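Local coordinates for pectate lyase II (Xanthomonas campestris pv. campestris, PDB 2QY1), which probably catalyses the eliminative cleavage of pectate, as a secreted enzyme of polysaccharide lyase family 1, at residues 169-174 against 199-204; 218-223 against 312-317; 224-229 against 247-252; 243-248 against 268-273. The protein carries 2 engineered substitutions. All coordinates share one frame; numbering follows the deposited sequence.

Contact 1: 169-174 against 199-204; sequences NYVYNY and NRFENV
Glu202 OE2 is the best-held polar atom, gripped twice by Arg200 of its own strand. Arg200 NE donates to Glu202 OE2 at 3.0 Å, nearly along the carboxylate bond to that oxygen, while Arg200 NH2 comes from above the carboxylate plane; both bonds lie in the guanidinium plane and make a side-on salt bridge. Held this way, the guanidinium lies flat on the Tyr170 ring, planes 6° apart and centres 4.3 Å apart. Both side chains leave with CG anti to the backbone N (Arg200 chi1 -169°), so they rise side by side from one face of the sheet. Arg200 CD sits over the rim of the ring, 3.5 Å from Tyr170 CE1, and Tyr170 OH lies over the guanidinium centre. Tyr172, its CG in the crowded position (chi1 70°), sets CD2 against the opposite ring face. Beneath, strands 170-172 and 200-202 run parallel on successive turns of the beta-helix, joined by hydrogen bonds from Arg200 N to Asn169 O at 2.7 Å, Val171 N to Arg200 O at 2.9 Å and Glu202 N to Val171 O at 3.1 Å. On the other face Val171 CB meets the edge of Phe201 at CD1. At the corner a water donates to Asn173 OD1 and Asn203 OD1. Paired with Glu202 and lying on an aromatic face, the arginine charge is probably well stabilised in this partly exposed place.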
loop_
_atom_site.group_PDB
_atom_site.type_symbol
_atom_site.label_atom_id
_atom_site.label_comp_id
_atom_site.label_asym_id
_atom_site.label_seq_id
_atom_site.Cartn_x
_atom_site.Cartn_y
_atom_site.Cartn_z
ATOM N N ASN A 169 0.884 7.524 3.289
ATOM C CA ASN A 169 -0.175 6.731 3.900
ATOM C C ASN A 169 0.151 6.346 5.341
ATOM O O ASN A 169 1.344 6.287 5.711
ATOM C CB ASN A 169 -0.450 5.475 3.071
ATOM C CG ASN A 169 -1.018 5.794 1.702
ATOM O OD1 ASN A 169 -2.116 6.339 1.584
ATOM N ND2 ASN A 169 -0.271 5.454 0.658
ATOM N N TYR A 170 -0.870 6.113 6.123
ATOM C CA TYR A 170 -0.704 5.690 7.502
ATOM C C TYR A 170 -1.424 4.361 7.677
ATOM O O TYR A 170 -2.651 4.295 7.598
ATOM C CB TYR A 170 -1.251 6.771 8.442
ATOM C CG TYR A 170 -1.123 6.514 9.934
ATOM C CD1 TYR A 170 -0.235 5.564 10.449
ATOM C CD2 TYR A 170 -1.879 7.262 10.838
ATOM C CE1 TYR A 170 -0.128 5.351 11.827
ATOM C CE2 TYR A 170 -1.771 7.062 12.210
ATOM C CZ TYR A 170 -0.896 6.109 12.697
ATOM O OH TYR A 170 -0.801 5.921 14.059
ATOM N N VAL A 171 -0.645 3.302 7.883
ATOM C CA VAL A 171 -1.190 1.965 8.091
ATOM C C VAL A 171 -0.812 1.495 9.488
ATOM O O VAL A 171 0.375 1.375 9.812
ATOM C CB VAL A 171 -0.692 0.943 7.032
ATOM C CG1 VAL A 171 -1.407 -0.399 7.204
ATOM C CG2 VAL A 171 -0.888 1.475 5.609
ATOM N N TYR A 172 -1.822 1.240 10.316
ATOM C CA TYR A 172 -1.594 0.795 11.691
ATOM C C TYR A 172 -2.581 -0.287 12.127
ATOM O O TYR A 172 -3.634 -0.454 11.511
ATOM C CB TYR A 172 -1.598 1.984 12.666
ATOM C CG TYR A 172 -2.947 2.636 12.889
ATOM C CD1 TYR A 172 -3.784 2.215 13.923
ATOM C CD2 TYR A 172 -3.378 3.688 12.080
ATOM C CE1 TYR A 172 -5.019 2.814 14.137
ATOM C CE2 TYR A 172 -4.612 4.296 12.291
ATOM C CZ TYR A 172 -5.426 3.854 13.315
ATOM O OH TYR A 172 -6.646 4.451 13.525
ATOM N N ASN A 173 -2.228 -1.018 13.186
ATOM C CA ASN A 173 -3.042 -2.127 13.694
ATOM C C ASN A 173 -3.494 -3.035 12.553
ATOM O O ASN A 173 -4.677 -3.336 12.406
ATOM C CB ASN A 173 -4.237 -1.601 14.500
ATOM C CG ASN A 173 -3.821 -0.866 15.762
ATOM O OD1 ASN A 173 -2.660 -0.910 16.173
ATOM N ND2 ASN A 173 -4.774 -0.188 16.389
ATOM N N TYR A 174 -2.527 -3.456 11.743
ATOM C CA TYR A 174 -2.804 -4.151 10.497
ATOM C C TYR A 174 -1.831 -5.311 10.335
ATOM O O TYR A 174 -0.631 -5.133 10.516
ATOM C CB TYR A 174 -2.680 -3.172 9.320
ATOM C CG TYR A 174 -3.674 -3.448 8.231
ATOM C CD1 TYR A 174 -4.933 -2.851 8.249
ATOM C CD2 TYR A 174 -3.375 -4.331 7.198
ATOM C CE1 TYR A 174 -5.868 -3.121 7.259
ATOM C CE2 TYR A 174 -4.298 -4.604 6.207
ATOM C CZ TYR A 174 -5.542 -3.999 6.243
ATOM O OH TYR A 174 -6.466 -4.270 5.260
ATOM N N ASN A 199 5.521 6.972 3.966
ATOM C CA ASN A 199 4.458 6.221 4.623
ATOM C C ASN A 199 4.783 5.976 6.097
ATOM O O ASN A 199 5.954 5.905 6.483
ATOM C CB ASN A 199 4.206 4.880 3.919
ATOM C CG ASN A 199 3.845 5.040 2.454
ATOM O OD1 ASN A 199 4.623 4.694 1.566
ATOM N ND2 ASN A 199 2.665 5.569 2.197
ATOM N N ARG A 200 3.735 5.856 6.907
ATOM C CA ARG A 200 3.863 5.522 8.323
ATOM C C ARG A 200 3.338 4.109 8.547
ATOM O O ARG A 200 2.152 3.843 8.342
ATOM C CB ARG A 200 3.087 6.521 9.183
ATOM C CG ARG A 200 3.366 6.417 10.672
ATOM C CD ARG A 200 2.626 7.484 11.461
ATOM N NE ARG A 200 2.726 7.242 12.901
ATOM C CZ ARG A 200 2.117 7.965 13.839
ATOM N NH1 ARG A 200 1.350 8.997 13.507
ATOM N NH2 ARG A 200 2.278 7.654 15.119
ATOM N N PHE A 201 4.234 3.211 8.951
ATOM C CA PHE A 201 3.887 1.822 9.229
ATOM C C PHE A 201 4.110 1.550 10.711
ATOM O O PHE A 201 5.256 1.456 11.161
ATOM C CB PHE A 201 4.747 0.865 8.393
ATOM C CG PHE A 201 4.687 1.111 6.905
ATOM C CD1 PHE A 201 3.490 0.974 6.201
ATOM C CD2 PHE A 201 5.843 1.442 6.198
ATOM C CE1 PHE A 201 3.443 1.188 4.815
ATOM C CE2 PHE A 201 5.809 1.649 4.820
ATOM C CZ PHE A 201 4.605 1.521 4.127
ATOM N N GLU A 202 3.024 1.430 11.472
ATOM C CA GLU A 202 3.142 1.285 12.922
ATOM C C GLU A 202 2.179 0.257 13.513
ATOM O O GLU A 202 0.996 0.238 13.178
ATOM C CB GLU A 202 2.973 2.640 13.611
ATOM C CG GLU A 202 3.627 2.705 14.980
ATOM C CD GLU A 202 3.852 4.120 15.476
ATOM O OE1 GLU A 202 4.060 4.280 16.693
ATOM O OE2 GLU A 202 3.825 5.069 14.662
ATOM N N ASN A 203 2.698 -0.582 14.408
ATOM C CA ASN A 203 1.932 -1.686 14.995
ATOM C C ASN A 203 1.333 -2.574 13.904
ATOM O O ASN A 203 0.116 -2.745 13.807
ATOM C CB ASN A 203 0.863 -1.170 15.969
ATOM C CG ASN A 203 1.454 -0.359 17.110
ATOM O OD1 ASN A 203 1.248 0.853 17.198
ATOM N ND2 ASN A 203 2.201 -1.023 17.988
ATOM N N VAL A 204 2.216 -3.107 13.065
ATOM C CA VAL A 204 1.839 -3.989 11.963
ATOM C C VAL A 204 2.678 -5.263 12.050
ATOM O O VAL A 204 3.646 -5.311 12.811
ATOM C CB VAL A 204 2.014 -3.303 10.577
ATOM C CG1 VAL A 204 1.071 -2.104 10.438
ATOM C CG2 VAL A 204 3.466 -2.880 10.337
HETATM O O HOH W 1 -1.180 1.899 16.479
#

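Contact 2: 218-223 against 312-317; sequences IYNNYF and AQVKAK
Tyr222 and Lys315 lie side by side and point the same way, joining a turn of the parallel beta-helix to the C-terminal helix 314-321 packed against its outside. Each side chain leaves with CG anti to its backbone N (Tyr222 chi1 169°), and the lysine runs fully extended, so its methylenes follow the length of the ring from CB to the hydroxyl. Lys315 CG stands over one ring face in a CH-pi contact, 3.9 Å from the Tyr222 centroid and 24° off the normal. Further along, Lys315 CE reaches the phenol oxygen, 3.4 Å from Tyr222 OH. The two polar ends converge on Glu247, whose OE2 is hydrogen-bonded to Tyr222 OH and forms a salt bridge with Lys315 NZ; that shared carboxylate fixes both tips and probably helps keep the lysine charged.

Val314 points toward the bend at Asn220 and Asn221 and crosses Asn220 at about a right angle. Asn220 has left-handed backbone angles, which turn the chain between strands 218-219 and 222-223 and bring its carbonyl toward the helix. Val314 CG1 enters this bend and rests 4.3 Å from Tyr222 CB, while Tyr245 also touches Val314 and Lys315. No hydrogen bond links the two segments, so methyl, methylene and ring contacts carry the junction. The helix is already wound here, with Lys317 N bonded to Gln313 O at 3.0 Å. Within the bend, Val314 CG1 lies 3.4 Å from Asn220 O and 3.6 Å from Asn221 O.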
loop_
_atom_site.group_PDB
_atom_site.type_symbol
_atom_site.label_atom_id
_atom_site.label_comp_id
_atom_site.label_asym_id
_atom_site.label_seq_id
_atom_site.Cartn_x
_atom_site.Cartn_y
_atom_site.Cartn_z
ATOM N N ILE A 218 11.861 2.396 -2.165
ATOM C CA ILE A 218 11.258 2.513 -0.842
ATOM C C ILE A 218 12.096 3.499 -0.027
ATOM O O ILE A 218 13.174 3.151 0.452
ATOM C CB ILE A 218 11.177 1.116 -0.148
ATOM C CG1 ILE A 218 10.338 0.147 -0.996
ATOM C CG2 ILE A 218 10.614 1.223 1.277
ATOM C CD1 ILE A 218 10.595 -1.334 -0.711
ATOM N N TYR A 219 11.613 4.735 0.105
ATOM C CA TYR A 219 12.395 5.793 0.760
ATOM C C TYR A 219 11.581 6.676 1.699
ATOM O O TYR A 219 10.391 6.878 1.484
ATOM C CB TYR A 219 13.169 6.640 -0.273
ATOM C CG TYR A 219 12.366 7.690 -1.024
ATOM C CD1 TYR A 219 12.249 8.996 -0.537
ATOM C CD2 TYR A 219 11.755 7.389 -2.240
ATOM C CE1 TYR A 219 11.512 9.964 -1.230
ATOM C CE2 TYR A 219 11.028 8.348 -2.943
ATOM C CZ TYR A 219 10.912 9.633 -2.433
ATOM O OH TYR A 219 10.187 10.577 -3.132
ATOM N N ASN A 220 12.236 7.198 2.736
ATOM C CA ASN A 220 11.619 8.129 3.696
ATOM C C ASN A 220 10.369 7.595 4.402
ATOM O O ASN A 220 9.498 8.373 4.806
ATOM C CB ASN A 220 11.312 9.484 3.040
ATOM C CG ASN A 220 12.556 10.303 2.750
ATOM O OD1 ASN A 220 13.644 10.039 3.275
ATOM N ND2 ASN A 220 12.396 11.316 1.909
ATOM N N ASN A 221 10.285 6.274 4.544
ATOM C CA ASN A 221 9.210 5.644 5.309
ATOM C C ASN A 221 9.623 5.436 6.763
ATOM O O ASN A 221 10.800 5.218 7.059
ATOM C CB ASN A 221 8.801 4.305 4.691
ATOM C CG ASN A 221 8.391 4.431 3.240
ATOM O OD1 ASN A 221 7.309 4.925 2.929
ATOM N ND2 ASN A 221 9.252 3.970 2.341
ATOM N N TYR A 222 8.647 5.511 7.661
ATOM C CA TYR A 222 8.886 5.301 9.086
ATOM C C TYR A 222 8.253 3.987 9.528
ATOM O O TYR A 222 7.052 3.770 9.339
ATOM C CB TYR A 222 8.355 6.491 9.902
ATOM C CG TYR A 222 8.315 6.281 11.406
ATOM C CD1 TYR A 222 9.475 5.970 12.122
ATOM C CD2 TYR A 222 7.120 6.413 12.115
ATOM C CE1 TYR A 222 9.438 5.776 13.498
ATOM C CE2 TYR A 222 7.074 6.227 13.498
ATOM C CZ TYR A 222 8.238 5.912 14.181
ATOM O OH TYR A 222 8.202 5.724 15.545
ATOM N N PHE A 223 9.083 3.112 10.097
ATOM C CA PHE A 223 8.659 1.806 10.591
ATOM C C PHE A 223 8.782 1.798 12.109
ATOM O O PHE A 223 9.820 2.180 12.657
ATOM C CB PHE A 223 9.545 0.685 10.026
ATOM C CG PHE A 223 9.540 0.579 8.524
ATOM C CD1 PHE A 223 8.914 -0.497 7.895
ATOM C CD2 PHE A 223 10.190 1.528 7.735
ATOM C CE1 PHE A 223 8.916 -0.615 6.502
ATOM C CE2 PHE A 223 10.198 1.419 6.342
ATOM C CZ PHE A 223 9.559 0.347 5.726
ATOM N N ALA A 312 17.230 10.863 9.620
ATOM C CA ALA A 312 16.984 11.077 11.050
ATOM C C ALA A 312 15.722 11.901 11.312
ATOM O O ALA A 312 15.106 11.784 12.373
ATOM C CB ALA A 312 18.196 11.727 11.711
ATOM N N GLN A 313 15.342 12.721 10.332
ATOM C CA GLN A 313 14.173 13.593 10.443
ATOM C C GLN A 313 12.883 12.924 9.956
ATOM O O GLN A 313 11.793 13.472 10.139
ATOM C CB GLN A 313 14.412 14.899 9.678
ATOM C CG GLN A 313 15.559 15.750 10.236
ATOM C CD GLN A 313 15.894 16.951 9.364
ATOM O OE1 GLN A 313 17.042 17.400 9.326
ATOM N NE2 GLN A 313 14.897 17.477 8.664
ATOM N N VAL A 314 13.015 11.742 9.355
ATOM C CA VAL A 314 11.882 11.014 8.761
ATOM C C VAL A 314 10.778 10.664 9.769
ATOM O O VAL A 314 9.597 10.840 9.473
ATOM C CB VAL A 314 12.356 9.753 7.971
ATOM C CG1 VAL A 314 11.206 8.776 7.711
ATOM C CG2 VAL A 314 13.006 10.167 6.660
ATOM N N LYS A 315 11.158 10.187 10.954
ATOM C CA LYS A 315 10.180 9.871 11.999
ATOM C C LYS A 315 9.243 11.050 12.267
ATOM O O LYS A 315 8.025 10.904 12.181
ATOM C CB LYS A 315 10.869 9.426 13.297
ATOM C CG LYS A 315 9.911 9.207 14.469
ATOM C CD LYS A 315 10.608 8.567 15.664
ATOM C CE LYS A 315 9.669 8.461 16.862
ATOM N NZ LYS A 315 10.279 7.707 18.002
ATOM N N ALA A 316 9.821 12.212 12.573
ATOM C CA ALA A 316 9.048 13.422 12.863
ATOM C C ALA A 316 8.246 13.903 11.654
ATOM O O ALA A 316 7.063 14.230 11.778
ATOM C CB ALA A 316 9.963 14.531 13.380
ATOM N N LYS A 317 8.894 13.931 10.490
ATOM C CA LYS A 317 8.257 14.367 9.246
ATOM C C LYS A 317 7.046 13.503 8.894
ATOM O O LYS A 317 5.973 14.031 8.595
ATOM C CB LYS A 317 9.284 14.401 8.097
ATOM C CG LYS A 317 8.717 14.429 6.666
ATOM C CD LYS A 317 7.846 15.653 6.355
ATOM C CE LYS A 317 8.657 16.904 6.072
ATOM N NZ LYS A 317 7.750 18.061 5.817
#

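Contact 3: 224-229 against 247-252; sequences NNVTTS and ENIKNP
The amides of Asn225 and Asn248 lie side by side and point the same way, their planes 10° apart, at equivalent corners of two successive turns of the parallel beta-helix. Asn248 CB borders the Asn225 amide, 4.1 Å from Asn225 CG. The other flat groups are turned more steeply: the Asn224 amide crosses the Glu247 carboxylate obliquely, with 45° between planes. Glu247 CG takes the crowded position between backbone N and carbonyl, which sets it beside the Asn224 amide, and the chain then extends to carry the carboxylate toward helix 314-321.

Both corner asparagines have left-handed backbone angles, and past them the strands pair again in parallel. Val226 N donates to Asn248 O at 3.1 Å, bent to 145° but in the carbonyl plane. Lys250 N then closes a much straighter bond of 2.9 Å to Val226 O, nearly along its C=O axis. Between these bonds Val226 and Ile249 point together into the interior, beside Val204 and Ile275, and Ile249 CG1 packs 3.6 Å from Val226 CB. Lys250 starts toward 224-229; its extended methylenes pass the bend at 227-228, with CD 3.5 Å from Thr227 O, before its end leads away. The chains stay close beyond the paired residues, where the CA-H of Ser229 approaches the carbonyl of Lys250, Ser229 CA to Lys250 O being 3.2 Å.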
loop_
_atom_site.group_PDB
_atom_site.type_symbol
_atom_site.label_atom_id
_atom_site.label_comp_id
_atom_site.label_asym_id
_atom_site.label_seq_id
_atom_site.Cartn_x
_atom_site.Cartn_y
_atom_site.Cartn_z
ATOM N N ASN A 224 7.726 1.363 12.786
ATOM C CA ASN A 224 7.748 1.219 14.239
ATOM C C ASN A 224 6.798 0.121 14.679
ATOM O O ASN A 224 5.636 0.106 14.278
ATOM C CB ASN A 224 7.393 2.540 14.928
ATOM C CG ASN A 224 7.561 2.481 16.440
ATOM O OD1 ASN A 224 6.706 2.958 17.189
ATOM N ND2 ASN A 224 8.666 1.898 16.895
ATOM N N ASN A 225 7.303 -0.789 15.510
ATOM C CA ASN A 225 6.533 -1.938 15.990
ATOM C C ASN A 225 6.009 -2.812 14.846
ATOM O O ASN A 225 4.802 -3.007 14.675
ATOM C CB ASN A 225 5.433 -1.498 16.967
ATOM C CG ASN A 225 5.999 -0.948 18.268
ATOM O OD1 ASN A 225 5.654 0.157 18.696
ATOM N ND2 ASN A 225 6.887 -1.708 18.892
ATOM N N VAL A 226 6.955 -3.312 14.055
ATOM C CA VAL A 226 6.690 -4.257 12.977
ATOM C C VAL A 226 7.225 -5.595 13.470
ATOM O O VAL A 226 8.434 -5.769 13.635
ATOM C CB VAL A 226 7.376 -3.824 11.660
ATOM C CG1 VAL A 226 6.988 -4.744 10.517
ATOM C CG2 VAL A 226 7.036 -2.368 11.323
ATOM N N THR A 227 6.315 -6.535 13.717
ATOM C CA THR A 227 6.609 -7.655 14.617
ATOM C C THR A 227 7.036 -8.982 13.976
ATOM O O THR A 227 7.611 -9.836 14.660
ATOM C CB THR A 227 5.442 -7.901 15.604
ATOM O OG1 THR A 227 4.220 -8.064 14.873
ATOM C CG2 THR A 227 5.299 -6.726 16.571
ATOM N N THR A 228 6.774 -9.156 12.682
ATOM C CA THR A 228 7.144 -10.399 11.994
ATOM C C THR A 228 8.268 -10.172 10.986
ATOM O O THR A 228 9.306 -10.829 11.053
ATOM C CB THR A 228 5.915 -11.084 11.324
ATOM O OG1 THR A 228 5.005 -11.531 12.336
ATOM C CG2 THR A 228 6.336 -12.281 10.477
ATOM N N SER A 229 8.047 -9.249 10.054
ATOM C CA SER A 229 9.045 -8.880 9.050
ATOM C C SER A 229 8.637 -7.584 8.361
ATOM O O SER A 229 7.446 -7.268 8.273
ATOM C CB SER A 229 9.227 -9.994 8.015
ATOM O OG SER A 229 8.000 -10.308 7.383
ATOM N N GLU A 247 12.759 1.408 13.531
ATOM C CA GLU A 247 12.890 1.117 14.967
ATOM C C GLU A 247 11.831 0.115 15.416
ATOM O O GLU A 247 10.763 0.022 14.803
ATOM C CB GLU A 247 12.838 2.392 15.823
ATOM C CG GLU A 247 11.538 3.188 15.733
ATOM C CD GLU A 247 11.526 4.399 16.649
ATOM O OE1 GLU A 247 12.466 4.554 17.456
ATOM O OE2 GLU A 247 10.573 5.199 16.564
ATOM N N ASN A 248 12.133 -0.626 16.483
ATOM C CA ASN A 248 11.237 -1.661 17.011
ATOM C C ASN A 248 10.662 -2.532 15.888
ATOM O O ASN A 248 9.448 -2.619 15.704
ATOM C CB ASN A 248 10.125 -1.032 17.863
ATOM C CG ASN A 248 10.670 -0.155 18.983
ATOM O OD1 ASN A 248 10.327 1.022 19.086
ATOM N ND2 ASN A 248 11.527 -0.725 19.819
ATOM N N ILE A 249 11.555 -3.157 15.128
ATOM C CA ILE A 249 11.169 -3.913 13.940
ATOM C C ILE A 249 11.954 -5.220 13.851
ATOM O O ILE A 249 13.174 -5.239 14.049
ATOM C CB ILE A 249 11.306 -3.055 12.630
ATOM C CG1 ILE A 249 10.991 -3.887 11.378
ATOM C CG2 ILE A 249 12.689 -2.402 12.531
ATOM C CD1 ILE A 249 10.614 -3.062 10.145
ATOM N N LYS A 250 11.236 -6.308 13.584
ATOM C CA LYS A 250 11.853 -7.610 13.358
ATOM C C LYS A 250 12.004 -7.827 11.858
ATOM O O LYS A 250 11.096 -7.508 11.091
ATOM C CB LYS A 250 11.012 -8.726 13.985
ATOM C CG LYS A 250 11.670 -10.096 13.948
ATOM C CD LYS A 250 10.869 -11.124 14.722
ATOM C CE LYS A 250 11.580 -12.464 14.734
ATOM N NZ LYS A 250 10.988 -13.384 15.744
ATOM N N ASN A 251 13.156 -8.363 11.454
ATOM C CA ASN A 251 13.495 -8.570 10.039
ATOM C C ASN A 251 13.117 -7.377 9.143
ATOM O O ASN A 251 12.291 -7.525 8.235
ATOM C CB ASN A 251 12.853 -9.861 9.510
ATOM C CG ASN A 251 13.127 -11.058 10.399
ATOM O OD1 ASN A 251 12.201 -11.680 10.923
ATOM N ND2 ASN A 251 14.400 -11.388 10.573
ATOM N N PRO A 252 13.709 -6.190 9.406
ATOM C CA PRO A 252 13.330 -4.980 8.667
ATOM C C PRO A 252 13.564 -5.074 7.163
ATOM O O PRO A 252 12.757 -4.567 6.379
ATOM C CB PRO A 252 14.210 -3.887 9.288
ATOM C CG PRO A 252 15.328 -4.612 9.950
ATOM C CD PRO A 252 14.749 -5.908 10.414
#

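Contact 4: 243-248 against 268-273; sequences SNYFEN and NNYVGS
Four backbone hydrogen bonds tie the segments. Tyr270 N to Asn244 O and Gly272 N to Phe246 O are both 2.7 Å long, and between them Phe246 N meets Tyr270 O nearly head-on at 2.9 Å, with 176° at the hydrogen. At the corner Asn248 N donates to Ser273 O in the carbonyl plane.

The face carrying Tyr245 and Tyr270 meets through its rings. Both tyrosines, with CG anti to the backbone N, lie side by side in an offset stack with centroids 4.2 Å apart and planes at 12°. Tyr270 CD2 sits over the centre of the Tyr245 ring, whereas Tyr245 CE1 lies over the rim of its partner. The same register of the parallel beta-helix turns sets the amides of Asn244 and Asn269 side by side, nearly coplanar at 8°. On the inner face Phe246 turns its edge to Tyr270 O and Asn269 and stacks on Phe223.

Water completes the seam. One bridges Ser243 OG and Asn268 ND2 at the start; another donates to Glu247 OE1, 2.7 Å from that oxygen, and accepts from Ser273 N; a third accepts from Asn248 ND2, its oxygen 2.7 Å from that nitrogen, and is hydrogen-bonded to Ser273 OG.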
loop_
_atom_site.group_PDB
_atom_site.type_symbol
_atom_site.label_atom_id
_atom_site.label_comp_id
_atom_site.label_asym_id
_atom_site.label_seq_id
_atom_site.Cartn_x
_atom_site.Cartn_y
_atom_site.Cartn_z
ATOM N N SER A 243 17.096 6.046 2.919
ATOM C CA SER A 243 16.718 7.066 3.909
ATOM C C SER A 243 15.406 6.806 4.663
ATOM O O SER A 243 14.627 7.732 4.913
ATOM C CB SER A 243 16.689 8.457 3.256
ATOM O OG SER A 243 17.983 8.844 2.829
ATOM N N ASN A 244 15.167 5.548 5.019
ATOM C CA ASN A 244 14.036 5.197 5.868
ATOM C C ASN A 244 14.431 5.331 7.339
ATOM O O ASN A 244 15.611 5.487 7.664
ATOM C CB ASN A 244 13.544 3.773 5.567
ATOM C CG ASN A 244 13.169 3.573 4.106
ATOM O OD1 ASN A 244 13.957 3.055 3.315
ATOM N ND2 ASN A 244 11.965 3.986 3.742
ATOM N N TYR A 245 13.438 5.280 8.220
ATOM C CA TYR A 245 13.656 5.320 9.662
ATOM C C TYR A 245 13.091 4.031 10.251
ATOM O O TYR A 245 11.874 3.835 10.266
ATOM C CB TYR A 245 12.952 6.545 10.260
ATOM C CG TYR A 245 13.358 6.925 11.672
ATOM C CD1 TYR A 245 14.095 8.085 11.912
ATOM C CD2 TYR A 245 12.982 6.145 12.769
ATOM C CE1 TYR A 245 14.457 8.453 13.204
ATOM C CE2 TYR A 245 13.342 6.504 14.065
ATOM C CZ TYR A 245 14.079 7.659 14.274
ATOM O OH TYR A 245 14.441 8.019 15.549
ATOM N N PHE A 246 13.980 3.152 10.714
ATOM C CA PHE A 246 13.590 1.862 11.287
ATOM C C PHE A 246 13.782 1.854 12.804
ATOM O O PHE A 246 14.842 2.241 13.300
ATOM C CB PHE A 246 14.433 0.723 10.698
ATOM C CG PHE A 246 14.271 0.524 9.216
ATOM C CD1 PHE A 246 15.193 1.065 8.326
ATOM C CD2 PHE A 246 13.215 -0.236 8.708
ATOM C CE1 PHE A 246 15.061 0.871 6.955
ATOM C CE2 PHE A 246 13.075 -0.435 7.338
ATOM C CZ PHE A 246 13.998 0.122 6.458
ATOM N N GLU A 247 12.759 1.408 13.531
ATOM C CA GLU A 247 12.890 1.117 14.967
ATOM C C GLU A 247 11.831 0.115 15.416
ATOM O O GLU A 247 10.763 0.022 14.803
ATOM C CB GLU A 247 12.838 2.392 15.823
ATOM C CG GLU A 247 11.538 3.188 15.733
ATOM C CD GLU A 247 11.526 4.399 16.649
ATOM O OE1 GLU A 247 12.466 4.554 17.456
ATOM O OE2 GLU A 247 10.573 5.199 16.564
ATOM N N ASN A 248 12.133 -0.626 16.483
ATOM C CA ASN A 248 11.237 -1.661 17.011
ATOM C C ASN A 248 10.662 -2.532 15.888
ATOM O O ASN A 248 9.448 -2.619 15.704
ATOM C CB ASN A 248 10.125 -1.032 17.863
ATOM C CG ASN A 248 10.670 -0.155 18.983
ATOM O OD1 ASN A 248 10.327 1.022 19.086
ATOM N ND2 ASN A 248 11.527 -0.725 19.819
ATOM N N ASN A 268 21.829 5.186 3.268
ATOM C CA ASN A 268 21.398 6.268 4.170
ATOM C C ASN A 268 20.203 5.982 5.085
ATOM O O ASN A 268 19.552 6.911 5.564
ATOM C CB ASN A 268 21.153 7.567 3.379
ATOM C CG ASN A 268 22.416 8.120 2.746
ATOM O OD1 ASN A 268 23.526 7.897 3.235
ATOM N ND2 ASN A 268 22.251 8.857 1.653
ATOM N N ASN A 269 19.921 4.707 5.339
ATOM C CA ASN A 269 18.822 4.339 6.232
ATOM C C ASN A 269 19.160 4.628 7.689
ATOM O O ASN A 269 20.259 4.319 8.145
ATOM C CB ASN A 269 18.448 2.864 6.056
ATOM C CG ASN A 269 17.894 2.562 4.677
ATOM O OD1 ASN A 269 18.559 1.932 3.856
ATOM N ND2 ASN A 269 16.676 3.018 4.414
ATOM N N TYR A 270 18.221 5.243 8.406
ATOM C CA TYR A 270 18.364 5.446 9.844
ATOM C C TYR A 270 17.918 4.184 10.567
ATOM O O TYR A 270 16.759 3.775 10.465
ATOM C CB TYR A 270 17.552 6.654 10.331
ATOM C CG TYR A 270 17.741 6.957 11.808
ATOM C CD1 TYR A 270 18.615 7.962 12.230
ATOM C CD2 TYR A 270 17.056 6.230 12.785
ATOM C CE1 TYR A 270 18.798 8.238 13.586
ATOM C CE2 TYR A 270 17.236 6.495 14.141
ATOM C CZ TYR A 270 18.104 7.501 14.533
ATOM O OH TYR A 270 18.276 7.766 15.872
ATOM N N VAL A 271 18.848 3.577 11.298
ATOM C CA VAL A 271 18.578 2.354 12.049
ATOM C C VAL A 271 18.575 2.670 13.545
ATOM O O VAL A 271 19.626 2.912 14.141
ATOM C CB VAL A 271 19.619 1.251 11.723
ATOM C CG1 VAL A 271 19.231 -0.069 12.367
ATOM C CG2 VAL A 271 19.759 1.082 10.215
ATOM N N GLY A 272 17.389 2.674 14.144
ATOM C CA GLY A 272 17.238 3.021 15.557
ATOM C C GLY A 272 17.375 1.831 16.486
ATOM O O GLY A 272 18.011 0.830 16.144
ATOM N N SER A 273 16.776 1.951 17.668
ATOM C CA SER A 273 16.794 0.888 18.667
ATOM C C SER A 273 15.709 -0.155 18.399
ATOM O O SER A 273 14.751 0.103 17.662
ATOM C CB SER A 273 16.627 1.478 20.071
ATOM O OG SER A 273 15.409 2.200 20.172
HETATM O O HOH W 2 19.668 9.264 0.496
HETATM O O HOH W 3 15.144 4.382 17.972
HETATM O O HOH W 4 13.381 0.481 21.443
#

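In the fold
Contacts 1, 3 and 4 pair successive turns of the beta-helix, whereas contact 2 sets helix 314-321 against it. Strand 215-226 serves contacts 2 and 3, strand 245-255 contacts 3 and 4. Contact 2 is buried; the others are partly so, contact 1 nearest the chain centre (about 10 Å, centre to centre) and contact 4 farthest (about 20 Å) and richest in bridging waters. Inward, apolar side chains meet in contacts 1 and 3, and Phe223 lies between Phe201 and Phe246; contact 4 adds the edge of Phe246 against Asn269. Outward chemistry differs: an arginine on tyrosine in contact 1, two tyrosines in contact 4. Glu247, shared by contacts 3 and 4, ties both to contact 2 through Tyr222 and Lys315.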